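Local structure of uronate dehydrogenase (Agrobacterium tumefaciens, 3RFX) at residues Pro168-Tyr173 with Ser177-His182; Gly212-Ser217 with Arg252-Thr257. The protein catalyses the NAD-dependent oxidation of uronic acids such as galacturonate and glucuronate, probably to the corresponding aldaric acid lactones. The protein carries 1 engineered substitution. All blocks are in the same frame, centred on the assembly; numbering follows the deposited sequence.

Interaction 1: Pro168-Tyr173 with Ser177-His182; sequences PEPNNY and STWFSH. With PO4 (phosphate ion), chain F.
Pro170 lies over the indole of Trp179 in a CH-pi contact, where the loop 168-173 of this Rossmann-fold enzyme, before helix 175-178, runs antiparallel to the helix end and the chain leaving it (177-182). CD of Pro170 sits 3.8 Å from the centroid of the five-membered ring of Trp179, 13° off its normal, while CG lies over the same face, by CD2 at the ring fusion. On the opposite face Ser181 CB is set toward the rim, sandwiching the indole. A chi1 of -172° turns the Trp179 ring away from its own N and across to the proline; its NE1 donates to the carbonyl of Thr167. Phe233 and Ile237 also pack on Pro170. No direct hydrogen bond joins the two runs, but two waters do. One accepts from His182 N and donates weakly to Pro168 O; the other donates to both Tyr173 O and Ser177 OG, the latter also hydrogen-bonded to Ala211 O. The imidazole of His182 lies beside the Pro168 ring, with CE1 4.2 Å from Pro168 CG. At its edge ND1 donates almost straight (171°) to O1 of a phosphate ion, probably from the crystallisation liquor, which Arg22 also binds; the ND1 to O1 distance is 2.6 Å.

Interaction 2: Gly212-Ser217 with Arg252-Thr257; sequences GWWDNS and RFQGGT
Gln254 meets two consecutive tryptophans, Trp213 and Trp214, by two kinds of contact. The polar one is a hydrogen bond from Trp214 NE1 to Gln254 OE1, 2.8 Å long with an N-H...O angle of 160°. The oxygen lies near the indole plane, at the ring edge, whereas the donor is tilted 26° from the plane of the amide carbonyl. The other end of the amide is held as well, since Gln254 NE2 donates to the carbonyl of Pro119; together the two bonds fix the rotation of this buried group. The second kind is van der Waals packing on Trp213. CG and CB of Gln254 run along the six-membered ring of Trp213, with CG 3.6 Å from CE3 and CB 3.6 Å from CZ3. The backbone joins in, as CA of Gln254 comes within 3.5 Å of Trp213 CZ3. With CG anti to the carbonyl carbon (chi1 -64°) and the chain extended beyond it, Gln254 carries its amide past Trp213 to the NE1 of Trp214. Backbone bonds shape the local chain: Phe253 to Gly256 form a type I beta turn closed by Gly256 N to Phe253 O, and Gly256 takes a positive phi. The contact joins two loops, one before and one after helix 234-238 in the chain: Trp213 packs on helix 175-178, and Trp214 stacks on Trp204 of strand 202-205.

How the interactions relate
Interactions 1 and 2 adjoin, their centres about 12 Å apart on the same side of the chain's centre, and follow one another in sequence. The junction is helix 175-178 against the two tryptophans: Thr178 CG2 packs 3.4 Å from Trp213 CZ3 and 4.2 Å from Trp214 CH2, and Ser177 OG lies 3.1 Å from Trp213 NE1. Trp213 thus touches both Gln254 and the C-terminal end of helix 175-178, from which the chain continues into Trp179. Toward the cofactor, the side chain of His182 is about 9 Å from the bound NAD and that of Trp214 about 14 Å, so both contacts stand back from the dinucleotide.

Interaction 1: Pro168-Tyr173 with Ser177-His182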
ATOM      1  N   PRO A 168     -20.291  19.708  24.209  1.00 19.58           N
ATOM      2  CA  PRO A 168     -21.310  18.932  24.920  1.00 19.18           C
ATOM      3  C   PRO A 168     -22.150  18.079  23.975  1.00 20.23           C
ATOM      4  O   PRO A 168     -22.558  16.980  24.346  1.00 23.12           O
ATOM      5  CB  PRO A 168     -22.175  20.014  25.580  1.00 23.44           C
ATOM      6  CG  PRO A 168     -21.240  21.168  25.747  1.00 25.12           C
ATOM      7  CD  PRO A 168     -20.355  21.142  24.536  1.00 25.19           C
ATOM      8  N   GLU A 169     -22.403  18.583  22.772  1.00 20.19           N
ATOM      9  CA  GLU A 169     -23.126  17.818  21.761  1.00 17.88           C
ATOM     10  C   GLU A 169     -22.802  18.354  20.361  1.00 17.24           C
ATOM     11  O   GLU A 169     -22.369  19.497  20.208  1.00 19.38           O
ATOM     12  CB  GLU A 169     -24.639  17.877  22.019  1.00 22.85           C
ATOM     13  CG  GLU A 169     -25.220  19.261  21.847  1.00 24.85           C
ATOM     14  CD  GLU A 169     -26.719  19.333  22.147  1.00 36.77           C
ATOM     15  OE1 GLU A 169     -27.355  18.278  22.363  1.00 33.40           O
ATOM     16  OE2 GLU A 169     -27.263  20.456  22.160  1.00 41.54           O
ATOM     17  N   PRO A 170     -23.004  17.524  19.329  1.00 18.43           N
ATOM     18  CA  PRO A 170     -22.789  18.014  17.959  1.00 19.00           C
ATOM     19  C   PRO A 170     -23.786  19.137  17.679  1.00 20.50           C
ATOM     20  O   PRO A 170     -24.948  19.002  18.072  1.00 18.67           O
ATOM     21  CB  PRO A 170     -23.144  16.798  17.087  1.00 17.68           C
ATOM     22  CG  PRO A 170     -23.110  15.614  18.012  1.00 18.50           C
ATOM     23  CD  PRO A 170     -23.479  16.132  19.369  1.00 14.77           C
ATOM     24  N   ASN A 171     -23.369  20.211  17.025  1.00 19.03           N
ATOM     25  CA  ASN A 171     -24.334  21.274  16.706  1.00 23.92           C
ATOM     26  C   ASN A 171     -24.330  21.772  15.269  1.00 22.39           C
ATOM     27  O   ASN A 171     -24.953  22.783  14.960  1.00 21.82           O
ATOM     28  CB  ASN A 171     -24.196  22.459  17.654  1.00 30.70           C
ATOM     29  CG  ASN A 171     -22.804  23.009  17.688  1.00 31.18           C
ATOM     30  OD1 ASN A 171     -22.264  23.412  16.658  1.00 36.87           O
ATOM     31  ND2 ASN A 171     -22.200  23.032  18.878  1.00 36.37           N
ATOM     32  N   ASN A 172     -23.625  21.069  14.394  1.00 16.24           N
ATOM     33  CA  ASN A 172     -23.739  21.330  12.971  1.00 17.30           C
ATOM     34  C   ASN A 172     -23.372  20.075  12.187  1.00 18.44           C
ATOM     35  O   ASN A 172     -22.954  19.068  12.777  1.00 16.36           O
ATOM     36  CB  ASN A 172     -22.905  22.552  12.550  1.00 15.27           C
ATOM     37  CG  ASN A 172     -21.408  22.335  12.700  1.00 19.52           C
ATOM     38  OD1 ASN A 172     -20.882  21.270  12.379  1.00 14.73           O
ATOM     39  ND2 ASN A 172     -20.708  23.365  13.163  1.00 19.15           N
ATOM     40  N   TYR A 173     -23.528  20.128  10.871  1.00 13.89           N
ATOM     41  CA  TYR A 173     -23.372  18.931  10.042  1.00 14.78           C
ATOM     42  C   TYR A 173     -21.973  18.322  10.151  1.00 13.22           C
ATOM     43  O   TYR A 173     -21.816  17.099  10.193  1.00 14.57           O
ATOM     44  CB  TYR A 173     -23.700  19.219   8.571  1.00 16.52           C
ATOM     45  CG  TYR A 173     -23.970  17.947   7.790  1.00 16.01           C
ATOM     46  CD1 TYR A 173     -25.261  17.443   7.673  1.00 19.58           C
ATOM     47  CD2 TYR A 173     -22.928  17.232   7.204  1.00 17.51           C
ATOM     48  CE1 TYR A 173     -25.510  16.263   6.980  1.00 17.48           C
ATOM     49  CE2 TYR A 173     -23.167  16.049   6.514  1.00 18.17           C
ATOM     50  CZ  TYR A 173     -24.462  15.571   6.410  1.00 18.99           C
ATOM     51  OH  TYR A 173     -24.702  14.394   5.726  1.00 19.61           O
ATOM     52  N   SER A 177     -19.396  14.202  12.066  1.00 12.09           N
ATOM     53  CA  SER A 177     -18.168  13.456  11.802  1.00 11.77           C
ATOM     54  C   SER A 177     -17.093  13.744  12.843  1.00 13.84           C
ATOM     55  O   SER A 177     -16.355  12.837  13.222  1.00 13.04           O
ATOM     56  CB  SER A 177     -17.618  13.763  10.398  1.00 13.17           C
ATOM     57  OG  SER A 177     -18.583  13.459   9.393  1.00 12.61           O
ATOM     58  N   THR A 178     -16.994  14.999  13.292  1.00 11.56           N
ATOM     59  CA  THR A 178     -15.852  15.425  14.111  1.00 13.10           C
ATOM     60  C   THR A 178     -16.071  15.410  15.625  1.00 12.58           C
ATOM     61  O   THR A 178     -15.117  15.600  16.386  1.00 13.61           O
ATOM     62  CB  THR A 178     -15.371  16.846  13.738  1.00 15.12           C
ATOM     63  OG1 THR A 178     -16.420  17.783  13.999  1.00 12.28           O
ATOM     64  CG2 THR A 178     -14.966  16.933  12.263  1.00 14.54           C
ATOM     65  N   TRP A 179     -17.307  15.195  16.062  1.00 13.20           N
ATOM     66  CA  TRP A 179     -17.630  15.269  17.488  1.00 12.88           C
ATOM     67  C   TRP A 179     -16.749  14.346  18.309  1.00 13.52           C
ATOM     68  O   TRP A 179     -16.563  13.180  17.967  1.00 13.06           O
ATOM     69  CB  TRP A 179     -19.090  14.897  17.739  1.00 13.77           C
ATOM     70  CG  TRP A 179     -19.551  15.133  19.162  1.00 12.22           C
ATOM     71  CD1 TRP A 179     -19.347  16.255  19.915  1.00 14.43           C
ATOM     72  CD2 TRP A 179     -20.309  14.234  19.977  1.00 12.83           C
ATOM     73  NE1 TRP A 179     -19.929  16.105  21.156  1.00 14.80           N
ATOM     74  CE2 TRP A 179     -20.524  14.872  21.217  1.00 13.55           C
ATOM     75  CE3 TRP A 179     -20.827  12.946  19.780  1.00 14.11           C
ATOM     76  CZ2 TRP A 179     -21.240  14.271  22.251  1.00 13.74           C
ATOM     77  CZ3 TRP A 179     -21.533  12.349  20.806  1.00 12.89           C
ATOM     78  CH2 TRP A 179     -21.734  13.013  22.029  1.00 16.22           C
ATOM     79  N   PHE A 180     -16.224  14.893  19.401  1.00 13.92           N
ATOM     80  CA  PHE A 180     -15.429  14.141  20.375  1.00 13.50           C
ATOM     81  C   PHE A 180     -16.077  14.429  21.722  1.00 13.30           C
ATOM     82  O   PHE A 180     -15.925  15.528  22.253  1.00 15.33           O
ATOM     83  CB  PHE A 180     -14.003  14.678  20.370  1.00 12.46           C
ATOM     84  CG  PHE A 180     -12.991  13.781  21.066  1.00 13.81           C
ATOM     85  CD1 PHE A 180     -13.273  12.445  21.331  1.00 13.12           C
ATOM     86  CD2 PHE A 180     -11.745  14.283  21.407  1.00 15.93           C
ATOM     87  CE1 PHE A 180     -12.320  11.626  21.954  1.00 17.10           C
ATOM     88  CE2 PHE A 180     -10.787  13.473  22.019  1.00 15.72           C
ATOM     89  CZ  PHE A 180     -11.074  12.152  22.287  1.00 15.74           C
ATOM     90  N   SER A 181     -16.819  13.471  22.263  1.00 13.65           N
ATOM     91  CA  SER A 181     -17.569  13.724  23.497  1.00 14.73           C
ATOM     92  C   SER A 181     -16.634  13.919  24.693  1.00 20.24           C
ATOM     93  O   SER A 181     -15.496  13.451  24.687  1.00 14.45           O
ATOM     94  CB  SER A 181     -18.537  12.583  23.795  1.00 17.11           C
ATOM     95  OG  SER A 181     -17.826  11.416  24.203  1.00 17.38           O
ATOM     96  N   HIS A 182     -17.117  14.609  25.722  1.00 15.89           N
ATOM     97  CA  HIS A 182     -16.343  14.738  26.952  1.00 18.75           C
ATOM     98  C   HIS A 182     -15.989  13.367  27.517  1.00 16.32           C
ATOM     99  O   HIS A 182     -14.830  13.119  27.868  1.00 17.46           O
ATOM    100  CB  HIS A 182     -17.103  15.564  27.993  1.00 18.54           C
ATOM    101  CG  HIS A 182     -17.270  16.998  27.610  1.00 20.36           C
ATOM    102  ND1 HIS A 182     -18.214  17.818  28.190  1.00 23.46           N
ATOM    103  CD2 HIS A 182     -16.620  17.758  26.698  1.00 19.68           C
ATOM    104  CE1 HIS A 182     -18.130  19.023  27.660  1.00 22.07           C
ATOM    105  NE2 HIS A 182     -17.172  19.015  26.752  1.00 23.43           N
TER
HETATM  106  P   PO4 F 269     -19.691  17.167  31.379  0.13 39.95           P
HETATM  107  O1  PO4 F 269     -19.967  16.877  29.921  0.83 42.13           O
HETATM  108  O2  PO4 F 269     -20.630  16.352  32.235  0.65 42.56           O
HETATM  109  O3  PO4 F 269     -18.269  16.794  31.713  1.00 38.34           O
HETATM  110  O4  PO4 F 269     -19.897  18.639  31.646  1.00 50.02           O
HETATM  111  O   HOH W   1     -19.653  15.783  25.465  1.00 20.81           O
HETATM  112  O   HOH W   2     -20.782  14.808   8.508  1.00 14.00           O

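Interaction 2: Gly212-Ser217 with Arg252-Thr257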
ATOM      1  N   GLY A 212     -17.626   9.256  10.888  1.00 13.27           N
ATOM      2  CA  GLY A 212     -16.232   9.614  11.118  1.00 10.71           C
ATOM      3  C   GLY A 212     -15.363   9.491   9.871  1.00 12.56           C
ATOM      4  O   GLY A 212     -15.617   8.629   9.008  1.00 14.39           O
ATOM      5  N   TRP A 213     -14.341  10.347   9.780  1.00 10.78           N
ATOM      6  CA  TRP A 213     -13.430  10.395   8.643  1.00 10.43           C
ATOM      7  C   TRP A 213     -12.088   9.715   8.928  1.00 11.54           C
ATOM      8  O   TRP A 213     -11.262   9.604   8.027  1.00 11.87           O
ATOM      9  CB  TRP A 213     -13.088  11.850   8.286  1.00 10.20           C
ATOM     10  CG  TRP A 213     -14.274  12.745   8.016  1.00 11.82           C
ATOM     11  CD1 TRP A 213     -15.446  12.405   7.417  1.00 12.24           C
ATOM     12  CD2 TRP A 213     -14.360  14.143   8.322  1.00 11.92           C
ATOM     13  NE1 TRP A 213     -16.277  13.520   7.333  1.00 12.76           N
ATOM     14  CE2 TRP A 213     -15.627  14.591   7.892  1.00 11.16           C
ATOM     15  CE3 TRP A 213     -13.487  15.055   8.928  1.00 13.81           C
ATOM     16  CZ2 TRP A 213     -16.038  15.915   8.044  1.00 12.44           C
ATOM     17  CZ3 TRP A 213     -13.902  16.370   9.087  1.00 12.92           C
ATOM     18  CH2 TRP A 213     -15.160  16.787   8.642  1.00 12.62           C
ATOM     19  N   TRP A 214     -11.865   9.303  10.177  1.00 13.69           N
ATOM     20  CA  TRP A 214     -10.507   8.999  10.657  1.00 12.61           C
ATOM     21  C   TRP A 214     -10.341   7.574  11.179  1.00 13.54           C
ATOM     22  O   TRP A 214     -11.228   7.034  11.817  1.00 12.99           O
ATOM     23  CB  TRP A 214     -10.093   9.991  11.760  1.00 11.35           C
ATOM     24  CG  TRP A 214     -10.196  11.431  11.335  1.00 11.45           C
ATOM     25  CD1 TRP A 214      -9.884  11.952  10.101  1.00 11.30           C
ATOM     26  CD2 TRP A 214     -10.623  12.532  12.139  1.00 10.06           C
ATOM     27  NE1 TRP A 214     -10.106  13.309  10.096  1.00 11.91           N
ATOM     28  CE2 TRP A 214     -10.561  13.690  11.332  1.00 12.28           C
ATOM     29  CE3 TRP A 214     -11.064  12.654  13.463  1.00 10.54           C
ATOM     30  CZ2 TRP A 214     -10.925  14.949  11.805  1.00 12.90           C
ATOM     31  CZ3 TRP A 214     -11.426  13.908  13.932  1.00 13.32           C
ATOM     32  CH2 TRP A 214     -11.347  15.039  13.107  1.00 13.68           C
ATOM     33  N   ASP A 215      -9.177   6.991  10.920  1.00 10.58           N
ATOM     34  CA  ASP A 215      -8.933   5.579  11.209  1.00 13.13           C
ATOM     35  C   ASP A 215      -7.935   5.454  12.362  1.00 11.65           C
ATOM     36  O   ASP A 215      -6.771   5.752  12.184  1.00 11.92           O
ATOM     37  CB  ASP A 215      -8.362   4.906   9.953  1.00 13.62           C
ATOM     38  CG  ASP A 215      -7.955   3.447  10.188  1.00 24.43           C
ATOM     39  OD1 ASP A 215      -8.293   2.870  11.244  1.00 17.12           O
ATOM     40  OD2 ASP A 215      -7.295   2.881   9.297  1.00 31.62           O
ATOM     41  N   ASN A 216      -8.409   5.038  13.535  1.00 10.84           N
ATOM     42  CA  ASN A 216      -7.552   4.853  14.709  1.00 15.72           C
ATOM     43  C   ASN A 216      -7.144   3.394  14.905  1.00 14.71           C
ATOM     44  O   ASN A 216      -6.729   3.011  15.996  1.00 14.69           O
ATOM     45  CB  ASN A 216      -8.287   5.300  15.977  1.00 14.64           C
ATOM     46  CG  ASN A 216      -8.028   6.752  16.337  1.00 13.60           C
ATOM     47  OD1 ASN A 216      -6.940   7.281  16.111  1.00 13.28           O
ATOM     48  ND2 ASN A 216      -9.030   7.397  16.933  1.00 15.92           N
ATOM     49  N   SER A 217      -7.288   2.568  13.876  1.00 12.61           N
ATOM     50  CA  SER A 217      -7.093   1.126  14.075  1.00 16.41           C
ATOM     51  C   SER A 217      -5.672   0.769  14.533  1.00 16.54           C
ATOM     52  O   SER A 217      -5.477  -0.225  15.240  1.00 16.19           O
ATOM     53  CB  SER A 217      -7.464   0.327  12.822  1.00 18.75           C
ATOM     54  OG  SER A 217      -6.600   0.645  11.751  1.00 16.55           O
ATOM     55  N   ARG A 252     -17.083  20.714   2.889  1.00 12.86           N
ATOM     56  CA  ARG A 252     -16.129  20.379   1.827  1.00 13.63           C
ATOM     57  C   ARG A 252     -14.741  19.999   2.341  1.00 15.33           C
ATOM     58  O   ARG A 252     -14.058  19.165   1.740  1.00 16.15           O
ATOM     59  CB  ARG A 252     -16.000  21.536   0.836  1.00 13.12           C
ATOM     60  CG  ARG A 252     -17.216  21.672  -0.093  1.00 17.34           C
ATOM     61  CD  ARG A 252     -17.114  22.951  -0.910  1.00 24.54           C
ATOM     62  NE  ARG A 252     -15.842  23.034  -1.631  1.00 31.26           N
ATOM     63  CZ  ARG A 252     -15.380  24.132  -2.229  1.00 29.48           C
ATOM     64  NH1 ARG A 252     -16.083  25.258  -2.208  1.00 37.27           N
ATOM     65  NH2 ARG A 252     -14.211  24.102  -2.848  1.00 34.50           N
ATOM     66  N   PHE A 253     -14.339  20.620   3.444  1.00 12.80           N
ATOM     67  CA  PHE A 253     -12.986  20.466   3.972  1.00 12.59           C
ATOM     68  C   PHE A 253     -13.011  19.992   5.405  1.00 13.14           C
ATOM     69  O   PHE A 253     -13.867  20.403   6.192  1.00 12.78           O
ATOM     70  CB  PHE A 253     -12.213  21.781   3.872  1.00 11.28           C
ATOM     71  CG  PHE A 253     -12.015  22.248   2.463  1.00 15.38           C
ATOM     72  CD1 PHE A 253     -10.992  21.733   1.687  1.00 13.32           C
ATOM     73  CD2 PHE A 253     -12.872  23.186   1.905  1.00 18.01           C
ATOM     74  CE1 PHE A 253     -10.805  22.158   0.381  1.00 21.15           C
ATOM     75  CE2 PHE A 253     -12.692  23.614   0.603  1.00 19.65           C
ATOM     76  CZ  PHE A 253     -11.663  23.096  -0.161  1.00 22.85           C
ATOM     77  N   GLN A 254     -12.063  19.127   5.756  1.00 10.98           N
ATOM     78  CA  GLN A 254     -12.052  18.575   7.108  1.00 12.08           C
ATOM     79  C   GLN A 254     -11.855  19.645   8.189  1.00 11.12           C
ATOM     80  O   GLN A 254     -12.374  19.513   9.302  1.00 12.87           O
ATOM     81  CB  GLN A 254     -11.029  17.432   7.208  1.00 10.50           C
ATOM     82  CG  GLN A 254     -11.440  16.282   6.289  1.00 12.53           C
ATOM     83  CD  GLN A 254     -10.754  14.973   6.610  1.00 13.56           C
ATOM     84  OE1 GLN A 254     -10.238  14.789   7.712  1.00 10.89           O
ATOM     85  NE2 GLN A 254     -10.763  14.048   5.652  1.00 12.26           N
ATOM     86  N   GLY A 255     -11.152  20.716   7.838  1.00 11.57           N
ATOM     87  CA  GLY A 255     -10.972  21.854   8.726  1.00 11.89           C
ATOM     88  C   GLY A 255     -12.153  22.817   8.735  1.00 16.08           C
ATOM     89  O   GLY A 255     -12.150  23.814   9.465  1.00 14.59           O
ATOM     90  N   GLY A 256     -13.178  22.524   7.943  1.00 13.71           N
ATOM     91  CA  GLY A 256     -14.352  23.387   7.905  1.00 13.37           C
ATOM     92  C   GLY A 256     -14.010  24.806   7.485  1.00 14.14           C
ATOM     93  O   GLY A 256     -13.153  25.012   6.625  1.00 13.69           O
ATOM     94  N   THR A 257     -14.668  25.794   8.091  1.00 13.65           N
ATOM     95  CA  THR A 257     -14.466  27.189   7.677  1.00 17.58           C
ATOM     96  C   THR A 257     -13.052  27.745   7.922  1.00 16.75           C
ATOM     97  O   THR A 257     -12.721  28.824   7.434  1.00 15.44           O
ATOM     98  CB  THR A 257     -15.525  28.137   8.292  1.00 20.89           C
ATOM     99  OG1 THR A 257     -15.408  28.126   9.716  1.00 22.18           O
ATOM    100  CG2 THR A 257     -16.929  27.684   7.901  1.00 23.04           C
TER